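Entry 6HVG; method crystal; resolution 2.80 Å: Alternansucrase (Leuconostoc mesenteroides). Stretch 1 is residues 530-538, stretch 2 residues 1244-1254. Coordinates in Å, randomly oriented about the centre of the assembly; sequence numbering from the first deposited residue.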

# COMPACT_ATOMS: atom_id res chain seq x y z
N LEU A 530 2.80 -0.08 -1.02
CA LEU A 530 3.18 0.81 -2.11
C LEU A 530 4.26 0.22 -2.99
O LEU A 530 4.12 0.21 -4.21
N GLN A 531 5.33 -0.28 -2.38
CA GLN A 531 6.49 -0.78 -3.12
C GLN A 531 7.00 -2.19 -2.80
O GLN A 531 7.99 -2.64 -3.40
N GLY A 532 6.36 -2.88 -1.87
CA GLY A 532 6.67 -4.27 -1.64
C GLY A 532 7.56 -4.60 -0.45
O GLY A 532 7.78 -5.77 -0.17
N GLY A 533 8.06 -3.59 0.26
CA GLY A 533 8.80 -3.85 1.51
C GLY A 533 10.03 -2.97 1.69
O GLY A 533 10.53 -2.40 0.74
N PHE A 534 10.51 -2.87 2.92
CA PHE A 534 11.61 -1.97 3.23
C PHE A 534 12.81 -2.64 3.87
O PHE A 534 12.66 -3.65 4.58
N LEU A 535 13.97 -2.02 3.66
CA LEU A 535 15.22 -2.38 4.29
C LEU A 535 15.72 -1.21 5.13
O LEU A 535 15.79 -0.10 4.64
N ALA A 536 16.05 -1.46 6.40
CA ALA A 536 16.63 -0.42 7.23
C ALA A 536 18.15 -0.58 7.23
O ALA A 536 18.66 -1.66 7.49
N TYR A 537 18.87 0.50 6.94
CA TYR A 537 20.31 0.47 6.95
C TYR A 537 20.83 0.50 8.38
O TYR A 537 20.23 1.11 9.26
N GLN A 538 21.98 -0.15 8.59
CA GLN A 538 22.57 -0.28 9.93
C GLN A 538 23.93 0.40 10.05
O GLN A 538 24.63 0.58 9.06
N SER A 1244 24.26 10.39 0.05
CA SER A 1244 24.82 9.05 0.11
C SER A 1244 24.16 8.30 1.26
O SER A 1244 23.42 8.89 2.03
N ALA A 1245 24.42 7.00 1.36
CA ALA A 1245 23.69 6.12 2.26
C ALA A 1245 23.75 6.56 3.71
O ALA A 1245 22.80 6.34 4.46
N LYS A 1246 24.85 7.18 4.13
CA LYS A 1246 24.99 7.57 5.53
C LYS A 1246 23.92 8.55 5.99
O LYS A 1246 23.66 8.67 7.18
N TYR A 1247 23.29 9.26 5.05
CA TYR A 1247 22.21 10.18 5.36
C TYR A 1247 20.82 9.57 5.18
O TYR A 1247 19.81 10.26 5.29
N MET A 1248 20.76 8.26 4.98
CA MET A 1248 19.50 7.58 4.70
C MET A 1248 19.16 6.56 5.78
O MET A 1248 20.04 5.94 6.35
N ASN A 1249 17.87 6.39 6.04
CA ASN A 1249 17.38 5.34 6.91
C ASN A 1249 17.26 4.02 6.19
O ASN A 1249 17.44 2.96 6.79
N GLY A 1250 16.94 4.06 4.91
CA GLY A 1250 16.79 2.83 4.17
C GLY A 1250 16.23 3.02 2.79
O GLY A 1250 16.35 4.10 2.20
N THR A 1251 15.64 1.95 2.26
CA THR A 1251 15.14 1.93 0.90
C THR A 1251 14.01 0.91 0.80
O THR A 1251 13.88 0.02 1.62
N ASN A 1252 13.18 1.07 -0.22
CA ASN A 1252 12.29 -0.00 -0.62
C ASN A 1252 13.16 -1.11 -1.21
O ASN A 1252 14.23 -0.84 -1.77
N ILE A 1253 12.73 -2.36 -1.06
CA ILE A 1253 13.50 -3.49 -1.54
C ILE A 1253 13.78 -3.37 -3.04
O ILE A 1253 12.89 -3.02 -3.81
N LEU A 1254 15.02 -3.64 -3.43
CA LEU A 1254 15.47 -3.43 -4.81
C LEU A 1254 15.55 -4.68 -5.67
O LEU A 1254 16.05 -4.62 -6.80

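The two stretches, more than 700 residues apart in sequence, pair as antiparallel strands, and their side chains pack around that ladder. Stretch 2 approaches with A1245, whose small methyl points toward Y537 and lies 4.3 Å (CB) from its CE2. M1248, with chi1 and chi2 both m, likewise starts toward the partner: its CB sits 3.8 Å from Y537 CE2 before the flexible thioether leads away. N1249 turns its side chain (chi1 m) away and contributes backbone instead, its O accepting from Y537 N at 2.8 Å. Water 2 donates to the same N1249 O (3.1 Å) and to Y537 O (2.9 Å).

At G1250 the strand has no room for a side chain. A CB here would fall 2.0 Å from L535 O, a clash; without one, G1250 CA comes within 3.1 Å of that O and lies over the face of the Y537 ring, 3.6 Å from its centroid, in a CH-pi contact. Y537, chi1 m, lays its ring over G1250, and its OH comes to 3.2 Å from T1251 CG2.

T1251 (chi1 t) shares a sheet face with L535 (m, t). Its branched side chain suits a strand: CG2 is 4.2 Å from L535 CB, while OG1 satisfies itself by donating to N1252 O at 2.7 Å.

N1252, chi1 p, points sideways; its CB meets Q531 OE1 at 3.4 Å, and its amide ND2 donates to water 1 at 2.7 Å. That water also donates to Q531 O (2.5 Å) and I1253 O (2.9 Å), linking the stretches.

I1253 (p, t) spreads its apolar branches: CG2 packs 4.0 Å from L535 CG, and CD1 reaches 3.3 Å from G532 O, beside the glycines G532 and G533. Its N donates to G533 O at 2.8 Å. L1254 remains outside the contact.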

# COMPACT_ATOMS: atom_id res chain seq x y z
CB LEU A 530 3.62 2.16 -1.56
CG LEU A 530 2.66 2.93 -0.66
CD1 LEU A 530 3.27 4.28 -0.35
CD2 LEU A 530 1.31 3.13 -1.33
CB GLN A 531 7.62 0.23 -2.98
CG GLN A 531 7.45 1.43 -3.88
CD GLN A 531 8.61 2.36 -3.77
OE1 GLN A 531 9.00 2.73 -2.68
NE2 GLN A 531 9.16 2.75 -4.90
CB PHE A 534 11.15 -0.91 4.22
CG PHE A 534 9.94 -0.16 3.80
CD1 PHE A 534 10.00 0.77 2.77
CD2 PHE A 534 8.75 -0.37 4.43
CE1 PHE A 534 8.88 1.45 2.37
CE2 PHE A 534 7.63 0.33 4.04
CZ PHE A 534 7.70 1.25 3.02
CB LEU A 535 16.28 -2.65 3.24
CG LEU A 535 16.01 -3.84 2.31
CD1 LEU A 535 17.12 -3.93 1.26
CD2 LEU A 535 15.92 -5.10 3.12
CB ALA A 536 16.10 -0.51 8.64
CB TYR A 537 20.91 1.66 6.18
CG TYR A 537 20.52 1.77 4.73
CD1 TYR A 537 20.09 0.69 4.00
CD2 TYR A 537 20.60 2.99 4.07
CE1 TYR A 537 19.70 0.82 2.66
CE2 TYR A 537 20.24 3.11 2.73
CZ TYR A 537 19.80 2.02 2.04
OH TYR A 537 19.43 2.14 0.74
CB GLN A 538 22.68 -1.74 10.31
CG GLN A 538 21.41 -2.54 10.10
CD GLN A 538 20.26 -2.10 10.97
OE1 GLN A 538 20.41 -1.86 12.16
NE2 GLN A 538 19.09 -1.96 10.37
CB SER A 1244 26.33 9.11 0.27
OG SER A 1244 26.66 9.70 1.49
CB ALA A 1245 24.23 4.69 2.15
CB LYS A 1246 26.40 8.09 5.82
CG LYS A 1246 26.83 9.35 5.07
CD LYS A 1246 28.21 9.79 5.54
CE LYS A 1246 28.80 10.85 4.64
NZ LYS A 1246 30.21 11.13 5.03
CB TYR A 1247 22.36 11.44 4.52
CG TYR A 1247 23.63 12.23 4.80
CD1 TYR A 1247 23.98 12.59 6.09
CD2 TYR A 1247 24.47 12.64 3.77
CE1 TYR A 1247 25.12 13.31 6.36
CE2 TYR A 1247 25.62 13.37 4.02
CZ TYR A 1247 25.95 13.70 5.33
OH TYR A 1247 27.08 14.42 5.63
CB MET A 1248 19.58 6.84 3.35
CG MET A 1248 19.89 7.73 2.15
SD MET A 1248 18.52 8.76 1.66
CE MET A 1248 19.35 9.88 0.56
CB ASN A 1249 16.01 5.71 7.47
CG ASN A 1249 16.07 6.86 8.47
OD1 ASN A 1249 17.09 7.08 9.12
ND2 ASN A 1249 14.98 7.61 8.57
CB THR A 1251 16.24 1.53 -0.11
OG1 THR A 1251 15.66 1.38 -1.42
CG2 THR A 1251 16.90 0.22 0.26
CB ASN A 1252 11.27 0.48 -1.65
CG ASN A 1252 11.93 1.02 -2.90
OD1 ASN A 1252 12.78 1.91 -2.84
ND2 ASN A 1252 11.55 0.47 -4.05
CB ILE A 1253 12.82 -4.84 -1.23
CG1 ILE A 1253 11.44 -4.94 -1.86
CG2 ILE A 1253 12.77 -5.07 0.26
CD1 ILE A 1253 10.75 -6.26 -1.61
CB LEU A 1254 16.84 -2.73 -4.82
CG LEU A 1254 16.89 -1.37 -4.12
CD1 LEU A 1254 18.20 -0.67 -4.39
CD2 LEU A 1254 15.77 -0.46 -4.57
O HOH W 1 10.25 -1.90 -4.32
O HOH W 2 17.70 2.49 9.82